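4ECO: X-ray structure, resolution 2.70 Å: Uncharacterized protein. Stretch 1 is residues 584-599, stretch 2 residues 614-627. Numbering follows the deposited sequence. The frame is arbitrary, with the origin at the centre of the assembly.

Stretch 1, residues 584-599: KITPNISVLDIKDNPN
Stretch 2 614-627: GMYMLFYDKTQDIR

Two short strands, 591-593 and 617-619, run parallel: their axes diverge by 3° and approach to 4.8 Å. CA-CA distances set the register, Val-591 with Met-617 (4.7 Å), Leu-592 with Leu-618 (5.1 Å) and Asp-593 with Phe-619 (4.5 Å). The ladder alternates as parallel pairing requires: Met-617 N donates to Ser-590 O (2.9 Å), Leu-592 N to Met-617 O (2.9 Å), Phe-619 N to Leu-592 O (3.0 Å) and Ile-594 N to Phe-619 O (3.0 Å). Strand phi/psi stay extended, for instance -126/105 at Val-591 and -103/115 at Phe-619.

Val-591 (chi1 t), Asp-593, Met-617 (selenomethionine) and Phe-619 share one face. Val-591 CG2 rests 3.8 Å from Met-617 CB, while its CG1 meets the edge of the Phe-619 ring (chi1 m) at CE2, 4.0 Å away. On the other face, Leu-592 CD2 touches Leu-618 CD1 at 4.0 Å, both side chains being t,p. Ile-594 (p,t) extends this apolar row: its CG1 lies 4.0 Å from Leu-618 CD1, and its CD1 4.2 Å from Ile-626 CD1.

Before the strand, a type I turn from Thr-586 to Ile-589 leads into a hollow filled by Tyr-616 (chi1 -155°, chi2 82°). Ser-590 O lies over one ring face and Pro-587 O near the edge; Ile-585 CG2 lies 3.5 Å from Tyr-616 OH, which donates a weak hydrogen bond to Ile-589 O (2.6 Å).

Beyond the strand, Gln-624 (m,t, chi3 -75°), closing the type I turn from Asp-621, plugs the bend at 594-597. Gln-624 NE2 donates to Ile-594 O and Asn-597 O, each at 2.9 Å, while Gln-624 OE1 accepts from Asp-621 N (2.8 Å). Asp-621 bridges charge and backbone: OD1 forms a salt bridge with Lys-595 NZ (3.0 Å), and OD2 accepts from Asp-596 N (2.9 Å), where phi/psi is 62/65.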

ATOM      1  N   LYS A 584       3.521  47.526   0.957  1.00 49.85           N
ATOM      2  CA  LYS A 584       3.216  47.132   2.330  1.00 49.30           C
ATOM      3  C   LYS A 584       2.553  45.765   2.285  1.00 52.64           C
ATOM      4  O   LYS A 584       1.702  45.537   1.421  1.00 51.50           O
ATOM      5  CB  LYS A 584       2.311  48.158   3.019  1.00 51.77           C
ATOM      6  CG  LYS A 584       3.032  49.398   3.497  1.00 56.25           C
ATOM      7  CD  LYS A 584       2.055  50.312   4.203  1.00 63.52           C
ATOM      8  CE  LYS A 584       2.606  51.680   4.505  1.00 70.54           C
ATOM      9  NZ  LYS A 584       1.531  52.614   4.917  1.00 62.25           N
ATOM     10  N   ILE A 585       2.971  44.836   3.158  1.00 48.89           N
ATOM     11  CA  ILE A 585       2.385  43.496   3.176  1.00 46.83           C
ATOM     12  C   ILE A 585       0.942  43.624   3.635  1.00 50.33           C
ATOM     13  O   ILE A 585       0.643  44.404   4.537  1.00 50.84           O
ATOM     14  CB  ILE A 585       3.203  42.482   4.033  1.00 48.56           C
ATOM     15  CG1 ILE A 585       4.675  42.438   3.568  1.00 48.77           C
ATOM     16  CG2 ILE A 585       2.561  41.062   4.058  1.00 45.53           C
ATOM     17  CD1 ILE A 585       4.938  42.036   2.088  1.00 58.01           C
ATOM     18  N   THR A 586       0.056  42.904   2.943  1.00 46.34           N
ATOM     19  CA  THR A 586      -1.384  42.898   3.172  1.00 46.45           C
ATOM     20  C   THR A 586      -1.774  41.753   4.132  1.00 51.76           C
ATOM     21  O   THR A 586      -1.158  40.686   4.083  1.00 51.75           O
ATOM     22  CB  THR A 586      -2.091  42.779   1.826  1.00 46.40           C
ATOM     23  OG1 THR A 586      -1.649  41.598   1.136  1.00 41.73           O
ATOM     24  CG2 THR A 586      -1.879  43.998   0.966  1.00 38.79           C
ATOM     25  N   PRO A 587      -2.806  41.941   4.982  1.00 49.23           N
ATOM     26  CA  PRO A 587      -3.184  40.877   5.940  1.00 48.57           C
ATOM     27  C   PRO A 587      -3.675  39.561   5.312  1.00 50.65           C
ATOM     28  O   PRO A 587      -3.639  38.532   6.010  1.00 49.31           O
ATOM     29  CB  PRO A 587      -4.318  41.490   6.762  1.00 51.02           C
ATOM     30  CG  PRO A 587      -4.707  42.728   6.085  1.00 56.67           C
ATOM     31  CD  PRO A 587      -3.593  43.166   5.200  1.00 52.20           C
ATOM     32  N   ASN A 588      -4.095  39.566   4.020  1.00 45.66           N
ATOM     33  CA  ASN A 588      -4.563  38.349   3.359  1.00 44.04           C
ATOM     34  C   ASN A 588      -3.414  37.356   3.206  1.00 48.34           C
ATOM     35  O   ASN A 588      -3.679  36.150   3.224  1.00 48.33           O
ATOM     36  CB  ASN A 588      -5.225  38.626   2.009  1.00 45.73           C
ATOM     37  CG  ASN A 588      -5.989  37.429   1.438  1.00 72.16           C
ATOM     38  OD1 ASN A 588      -6.808  36.773   2.113  1.00 63.10           O
ATOM     39  ND2 ASN A 588      -5.749  37.114   0.164  1.00 62.56           N
ATOM     40  N   ILE A 589      -2.139  37.822   3.126  1.00 44.60           N
ATOM     41  CA  ILE A 589      -1.006  36.882   3.086  1.00 43.53           C
ATOM     42  C   ILE A 589      -0.711  36.591   4.560  1.00 49.76           C
ATOM     43  O   ILE A 589       0.183  37.201   5.143  1.00 50.54           O
ATOM     44  CB  ILE A 589       0.196  37.424   2.250  1.00 46.30           C
ATOM     45  CG1 ILE A 589      -0.257  37.656   0.780  1.00 46.66           C
ATOM     46  CG2 ILE A 589       1.399  36.453   2.284  1.00 44.44           C
ATOM     47  CD1 ILE A 589       0.327  38.823   0.064  1.00 45.93           C
ATOM     48  N   SER A 590      -1.564  35.729   5.179  1.00 46.55           N
ATOM     49  CA  SER A 590      -1.596  35.383   6.616  1.00 45.57           C
ATOM     50  C   SER A 590      -0.467  34.420   7.027  1.00 47.17           C
ATOM     51  O   SER A 590      -0.212  34.278   8.221  1.00 47.81           O
ATOM     52  CB  SER A 590      -2.950  34.797   7.009  1.00 48.10           C
ATOM     53  OG  SER A 590      -3.367  33.745   6.153  1.00 58.94           O
ATOM     54  N   VAL A 591       0.230  33.790   6.069  1.00 41.11           N
ATOM     55  CA  VAL A 591       1.396  32.946   6.360  1.00 39.10           C
ATOM     56  C   VAL A 591       2.543  33.470   5.500  1.00 42.69           C
ATOM     57  O   VAL A 591       2.536  33.282   4.284  1.00 41.09           O
ATOM     58  CB  VAL A 591       1.178  31.421   6.177  1.00 40.98           C
ATOM     59  CG1 VAL A 591       2.461  30.655   6.483  1.00 40.24           C
ATOM     60  CG2 VAL A 591       0.038  30.913   7.048  1.00 40.50           C
ATOM     61  N   LEU A 592       3.492  34.182   6.121  1.00 39.69           N
ATOM     62  CA  LEU A 592       4.616  34.756   5.390  1.00 38.47           C
ATOM     63  C   LEU A 592       5.939  34.368   6.021  1.00 42.62           C
ATOM     64  O   LEU A 592       6.202  34.667   7.191  1.00 43.25           O
ATOM     65  CB  LEU A 592       4.473  36.288   5.332  1.00 38.91           C
ATOM     66  CG  LEU A 592       5.584  37.112   4.672  1.00 42.16           C
ATOM     67  CD1 LEU A 592       5.632  36.909   3.141  1.00 40.48           C
ATOM     68  CD2 LEU A 592       5.360  38.567   4.963  1.00 44.09           C
ATOM     69  N   ASP A 593       6.762  33.683   5.230  1.00 39.90           N
ATOM     70  CA  ASP A 593       8.108  33.289   5.618  1.00 40.06           C
ATOM     71  C   ASP A 593       9.095  34.171   4.900  1.00 42.71           C
ATOM     72  O   ASP A 593       9.229  34.073   3.676  1.00 41.48           O
ATOM     73  CB  ASP A 593       8.386  31.797   5.331  1.00 41.37           C
ATOM     74  CG  ASP A 593       9.869  31.441   5.337  1.00 50.39           C
ATOM     75  OD1 ASP A 593      10.578  31.839   6.291  1.00 48.92           O
ATOM     76  OD2 ASP A 593      10.329  30.826   4.362  1.00 60.86           O
ATOM     77  N   ILE A 594       9.764  35.047   5.660  1.00 39.34           N
ATOM     78  CA  ILE A 594      10.803  35.933   5.140  1.00 39.97           C
ATOM     79  C   ILE A 594      12.106  35.678   5.897  1.00 47.27           C
ATOM     80  O   ILE A 594      13.068  36.428   5.724  1.00 50.38           O
ATOM     81  CB  ILE A 594      10.390  37.437   5.213  1.00 42.89           C
ATOM     82  CG1 ILE A 594      10.020  37.871   6.667  1.00 42.65           C
ATOM     83  CG2 ILE A 594       9.296  37.772   4.180  1.00 42.02           C
ATOM     84  CD1 ILE A 594       9.997  39.355   6.933  1.00 37.14           C
ATOM     85  N   LYS A 595      12.126  34.639   6.753  1.00 43.39           N
ATOM     86  CA  LYS A 595      13.239  34.319   7.648  1.00 43.76           C
ATOM     87  C   LYS A 595      14.506  34.056   6.859  1.00 52.56           C
ATOM     88  O   LYS A 595      14.443  33.495   5.773  1.00 52.53           O
ATOM     89  CB  LYS A 595      12.900  33.129   8.560  1.00 42.31           C
ATOM     90  CG  LYS A 595      13.782  33.037   9.791  1.00 37.12           C
ATOM     91  CD  LYS A 595      13.268  31.997  10.786  1.00 42.64           C
ATOM     92  CE  LYS A 595      14.187  31.774  11.973  1.00 53.19           C
ATOM     93  NZ  LYS A 595      14.274  32.968  12.857  1.00 70.26           N
ATOM     94  N   ASP A 596      15.649  34.525   7.394  1.00 52.30           N
ATOM     95  CA  ASP A 596      16.982  34.390   6.808  1.00 52.78           C
ATOM     96  C   ASP A 596      17.030  35.102   5.439  1.00 58.88           C
ATOM     97  O   ASP A 596      17.168  34.485   4.389  1.00 59.35           O
ATOM     98  CB  ASP A 596      17.415  32.909   6.717  1.00 53.28           C
ATOM     99  CG  ASP A 596      18.832  32.671   6.225  1.00 59.99           C
ATOM    100  OD1 ASP A 596      19.671  33.591   6.351  1.00 63.30           O
ATOM    101  OD2 ASP A 596      19.103  31.563   5.723  1.00 60.42           O
ATOM    102  N   ASN A 597      16.880  36.422   5.486  1.00 55.98           N
ATOM    103  CA  ASN A 597      16.987  37.375   4.373  1.00 54.99           C
ATOM    104  C   ASN A 597      17.638  38.578   5.009  1.00 58.61           C
ATOM    105  O   ASN A 597      16.959  39.542   5.361  1.00 57.93           O
ATOM    106  CB  ASN A 597      15.613  37.657   3.729  1.00 53.13           C
ATOM    107  CG  ASN A 597      15.178  36.657   2.692  1.00 61.18           C
ATOM    108  OD1 ASN A 597      15.726  36.596   1.599  1.00 46.68           O
ATOM    109  ND2 ASN A 597      14.108  35.931   2.964  1.00 56.97           N
ATOM    110  N   PRO A 598      18.929  38.452   5.373  1.00 56.35           N
ATOM    111  CA  PRO A 598      19.580  39.506   6.173  1.00 57.54           C
ATOM    112  C   PRO A 598      19.593  40.913   5.565  1.00 59.96           C
ATOM    113  O   PRO A 598      19.814  41.860   6.314  1.00 61.53           O
ATOM    114  CB  PRO A 598      21.020  38.996   6.307  1.00 59.93           C
ATOM    115  CG  PRO A 598      21.184  37.994   5.205  1.00 62.97           C
ATOM    116  CD  PRO A 598      19.860  37.330   5.144  1.00 57.06           C
ATOM    117  N   ASN A 599      19.357  41.074   4.262  1.00 53.75           N
ATOM    118  CA  ASN A 599      19.416  42.421   3.692  1.00 54.44           C
ATOM    119  C   ASN A 599      18.036  42.929   3.259  1.00 57.59           C
ATOM    120  O   ASN A 599      17.961  43.894   2.490  1.00 56.97           O
ATOM    121  CB  ASN A 599      20.388  42.450   2.516  1.00 55.49           C
ATOM    122  CG  ASN A 599      21.777  42.022   2.920  1.00 79.37           C
ATOM    123  OD1 ASN A 599      22.394  42.594   3.827  1.00 68.55           O
ATOM    124  ND2 ASN A 599      22.263  40.952   2.314  1.00 72.15           N
ATOM    125  N   GLY A 614      -2.750  37.342  17.223  1.00 54.70           N
ATOM    126  CA  GLY A 614      -2.449  35.935  16.990  1.00 53.18           C
ATOM    127  C   GLY A 614      -3.197  35.408  15.776  1.00 58.04           C
ATOM    128  O   GLY A 614      -3.499  34.213  15.693  1.00 56.63           O
HETATM  129  N   MSE A 615      -3.501  36.302  14.820  1.00 55.75           N
HETATM  130  CA  MSE A 615      -4.232  35.945  13.614  1.00 55.48           C
HETATM  131  C   MSE A 615      -3.309  35.907  12.369  1.00 59.99           C
HETATM  132  O   MSE A 615      -3.792  35.734  11.234  1.00 59.70           O
HETATM  133  CB  MSE A 615      -5.391  36.931  13.410  1.00 58.76           C
HETATM  134  CG  MSE A 615      -6.564  36.697  14.377  1.00 66.54           C
HETATM  135 SE   MSE A 615      -7.182  34.832  14.478  0.75 73.05          SE
HETATM  136  CE  MSE A 615      -7.915  34.525  12.693  1.00 68.41           C
ATOM    137  N   TYR A 616      -1.984  36.003  12.607  1.00 55.54           N
ATOM    138  CA  TYR A 616      -0.943  36.015  11.589  1.00 54.35           C
ATOM    139  C   TYR A 616       0.172  35.019  11.926  1.00 62.81           C
ATOM    140  O   TYR A 616       0.415  34.735  13.104  1.00 63.96           O
ATOM    141  CB  TYR A 616      -0.376  37.437  11.487  1.00 54.45           C
ATOM    142  CG  TYR A 616       0.238  37.743  10.147  1.00 52.70           C
ATOM    143  CD1 TYR A 616      -0.553  38.133   9.071  1.00 54.17           C
ATOM    144  CD2 TYR A 616       1.614  37.651   9.950  1.00 52.65           C
ATOM    145  CE1 TYR A 616       0.005  38.398   7.825  1.00 54.70           C
ATOM    146  CE2 TYR A 616       2.187  37.940   8.714  1.00 52.77           C
ATOM    147  CZ  TYR A 616       1.378  38.316   7.653  1.00 55.94           C
ATOM    148  OH  TYR A 616       1.922  38.563   6.419  1.00 50.28           O
HETATM  149  N   MSE A 617       0.859  34.510  10.883  1.00 60.45           N
HETATM  150  CA  MSE A 617       1.948  33.536  10.970  1.00 60.01           C
HETATM  151  C   MSE A 617       3.170  34.086  10.234  1.00 59.47           C
HETATM  152  O   MSE A 617       3.242  34.006   9.008  1.00 58.50           O
HETATM  153  CB  MSE A 617       1.462  32.205  10.373  1.00 63.06           C
HETATM  154  CG  MSE A 617       2.445  31.022  10.499  1.00 72.11           C
HETATM  155 SE   MSE A 617       3.043  30.623  12.328  0.75 83.14          SE
HETATM  156  CE  MSE A 617       1.224  30.491  13.260  1.00 80.23           C
ATOM    157  N   LEU A 618       4.111  34.687  10.975  1.00 53.71           N
ATOM    158  CA  LEU A 618       5.308  35.284  10.378  1.00 51.64           C
ATOM    159  C   LEU A 618       6.598  34.619  10.860  1.00 53.08           C
ATOM    160  O   LEU A 618       6.860  34.551  12.063  1.00 52.64           O
ATOM    161  CB  LEU A 618       5.368  36.795  10.682  1.00 52.24           C
ATOM    162  CG  LEU A 618       6.619  37.530  10.230  1.00 56.26           C
ATOM    163  CD1 LEU A 618       6.603  37.789   8.726  1.00 56.33           C
ATOM    164  CD2 LEU A 618       6.798  38.794  11.008  1.00 56.94           C
ATOM    165  N   PHE A 619       7.427  34.179   9.891  1.00 47.14           N
ATOM    166  CA  PHE A 619       8.745  33.587  10.107  1.00 45.08           C
ATOM    167  C   PHE A 619       9.759  34.662   9.775  1.00 48.81           C
ATOM    168  O   PHE A 619       9.786  35.159   8.647  1.00 49.38           O
ATOM    169  CB  PHE A 619       8.918  32.320   9.262  1.00 45.20           C
ATOM    170  CG  PHE A 619       7.806  31.317   9.464  1.00 46.00           C
ATOM    171  CD1 PHE A 619       7.885  30.355  10.466  1.00 47.82           C
ATOM    172  CD2 PHE A 619       6.675  31.329   8.648  1.00 48.50           C
ATOM    173  CE1 PHE A 619       6.852  29.416  10.647  1.00 47.18           C
ATOM    174  CE2 PHE A 619       5.641  30.391   8.832  1.00 49.85           C
ATOM    175  CZ  PHE A 619       5.745  29.434   9.822  1.00 46.52           C
ATOM    176  N   TYR A 620      10.513  35.107  10.776  1.00 44.70           N
ATOM    177  CA  TYR A 620      11.448  36.217  10.622  1.00 45.64           C
ATOM    178  C   TYR A 620      12.609  36.156  11.633  1.00 52.51           C
ATOM    179  O   TYR A 620      12.603  35.319  12.554  1.00 53.04           O
ATOM    180  CB  TYR A 620      10.668  37.545  10.832  1.00 47.09           C
ATOM    181  CG  TYR A 620      10.372  37.873  12.290  1.00 48.07           C
ATOM    182  CD1 TYR A 620       9.463  37.118  13.029  1.00 47.88           C
ATOM    183  CD2 TYR A 620      11.009  38.940  12.929  1.00 50.44           C
ATOM    184  CE1 TYR A 620       9.207  37.404  14.370  1.00 47.29           C
ATOM    185  CE2 TYR A 620      10.749  39.242  14.268  1.00 51.95           C
ATOM    186  CZ  TYR A 620       9.849  38.470  14.985  1.00 53.72           C
ATOM    187  OH  TYR A 620       9.562  38.783  16.290  1.00 50.15           O
ATOM    188  N   ASP A 621      13.570  37.089  11.481  1.00 48.96           N
ATOM    189  CA  ASP A 621      14.706  37.294  12.388  1.00 49.61           C
ATOM    190  C   ASP A 621      14.594  38.679  12.972  1.00 54.26           C
ATOM    191  O   ASP A 621      14.363  39.620  12.211  1.00 54.07           O
ATOM    192  CB  ASP A 621      16.066  37.130  11.671  1.00 51.20           C
ATOM    193  CG  ASP A 621      16.225  35.906  10.805  1.00 55.07           C
ATOM    194  OD1 ASP A 621      16.030  34.787  11.327  1.00 54.23           O
ATOM    195  OD2 ASP A 621      16.628  36.068   9.619  1.00 60.17           O
ATOM    196  N   LYS A 622      14.791  38.834  14.302  1.00 50.75           N
ATOM    197  CA  LYS A 622      14.692  40.152  14.969  1.00 50.43           C
ATOM    198  C   LYS A 622      15.788  41.099  14.469  1.00 56.54           C
ATOM    199  O   LYS A 622      15.656  42.311  14.617  1.00 58.63           O
ATOM    200  CB  LYS A 622      14.742  40.003  16.494  1.00 51.70           C
ATOM    201  CG  LYS A 622      13.536  39.238  17.040  1.00 48.30           C
ATOM    202  CD  LYS A 622      13.574  39.026  18.537  1.00 57.27           C
ATOM    203  CE  LYS A 622      12.381  38.210  18.996  1.00 72.54           C
ATOM    204  NZ  LYS A 622      12.450  37.858  20.444  1.00 83.83           N
ATOM    205  N   THR A 623      16.814  40.556  13.787  1.00 53.18           N
ATOM    206  CA  THR A 623      17.929  41.307  13.193  1.00 53.77           C
ATOM    207  C   THR A 623      17.562  41.892  11.815  1.00 57.69           C
ATOM    208  O   THR A 623      18.343  42.671  11.269  1.00 58.34           O
ATOM    209  CB  THR A 623      19.179  40.405  13.058  1.00 59.61           C
ATOM    210  OG1 THR A 623      18.798  39.117  12.561  1.00 60.43           O
ATOM    211  CG2 THR A 623      19.922  40.252  14.358  1.00 55.86           C
ATOM    212  N   GLN A 624      16.409  41.492  11.237  1.00 54.00           N
ATOM    213  CA  GLN A 624      15.995  41.969   9.914  1.00 53.54           C
ATOM    214  C   GLN A 624      15.438  43.379  10.013  1.00 60.60           C
ATOM    215  O   GLN A 624      14.909  43.753  11.066  1.00 62.49           O
ATOM    216  CB  GLN A 624      14.961  41.021   9.270  1.00 52.60           C
ATOM    217  CG  GLN A 624      15.516  39.644   8.929  1.00 59.87           C
ATOM    218  CD  GLN A 624      14.518  38.735   8.258  1.00 62.17           C
ATOM    219  OE1 GLN A 624      13.597  38.182   8.885  1.00 48.27           O
ATOM    220  NE2 GLN A 624      14.739  38.490   6.983  1.00 51.46           N
ATOM    221  N   ASP A 625      15.558  44.165   8.921  1.00 56.32           N
ATOM    222  CA  ASP A 625      15.043  45.532   8.851  1.00 56.69           C
ATOM    223  C   ASP A 625      13.522  45.502   8.545  1.00 59.94           C
ATOM    224  O   ASP A 625      13.077  45.751   7.409  1.00 58.94           O
ATOM    225  CB  ASP A 625      15.833  46.350   7.811  1.00 59.31           C
ATOM    226  CG  ASP A 625      15.338  47.765   7.573  1.00 69.69           C
ATOM    227  OD1 ASP A 625      14.761  48.367   8.520  1.00 70.23           O
ATOM    228  OD2 ASP A 625      15.516  48.272   6.435  1.00 73.78           O
ATOM    229  N   ILE A 626      12.736  45.189   9.592  1.00 56.51           N
ATOM    230  CA  ILE A 626      11.277  45.121   9.550  1.00 56.13           C
ATOM    231  C   ILE A 626      10.698  46.423  10.153  1.00 64.22           C
ATOM    232  O   ILE A 626      11.007  46.782  11.295  1.00 66.00           O
ATOM    233  CB  ILE A 626      10.782  43.853  10.277  1.00 57.61           C
ATOM    234  CG1 ILE A 626      11.198  42.583   9.505  1.00 56.02           C
ATOM    235  CG2 ILE A 626       9.275  43.897  10.497  1.00 58.16           C
ATOM    236  CD1 ILE A 626      11.426  41.340  10.345  1.00 55.68           C
ATOM    237  N   ARG A 627       9.879  47.132   9.370  1.00 60.70           N
ATOM    238  CA  ARG A 627       9.259  48.375   9.815  1.00 61.69           C
ATOM    239  C   ARG A 627       7.766  48.168  10.099  1.00 63.88           C
ATOM    240  O   ARG A 627       7.139  47.265   9.540  1.00 61.90           O
ATOM    241  CB  ARG A 627       9.461  49.499   8.765  1.00 63.58           C
ATOM    242  CG  ARG A 627      10.908  50.015   8.639  1.00 79.54           C
ATOM    243  CD  ARG A 627      11.503  49.841   7.245  1.00 93.76           C
ATOM    244  NE  ARG A 627      12.911  50.259   7.192  1.00109.56           N
ATOM    245  CZ  ARG A 627      13.345  51.448   6.776  1.00132.17           C
ATOM    246  NH1 ARG A 627      12.485  52.364   6.342  1.00122.58           N
ATOM    247  NH2 ARG A 627      14.642  51.726   6.775  1.00121.50           N
TER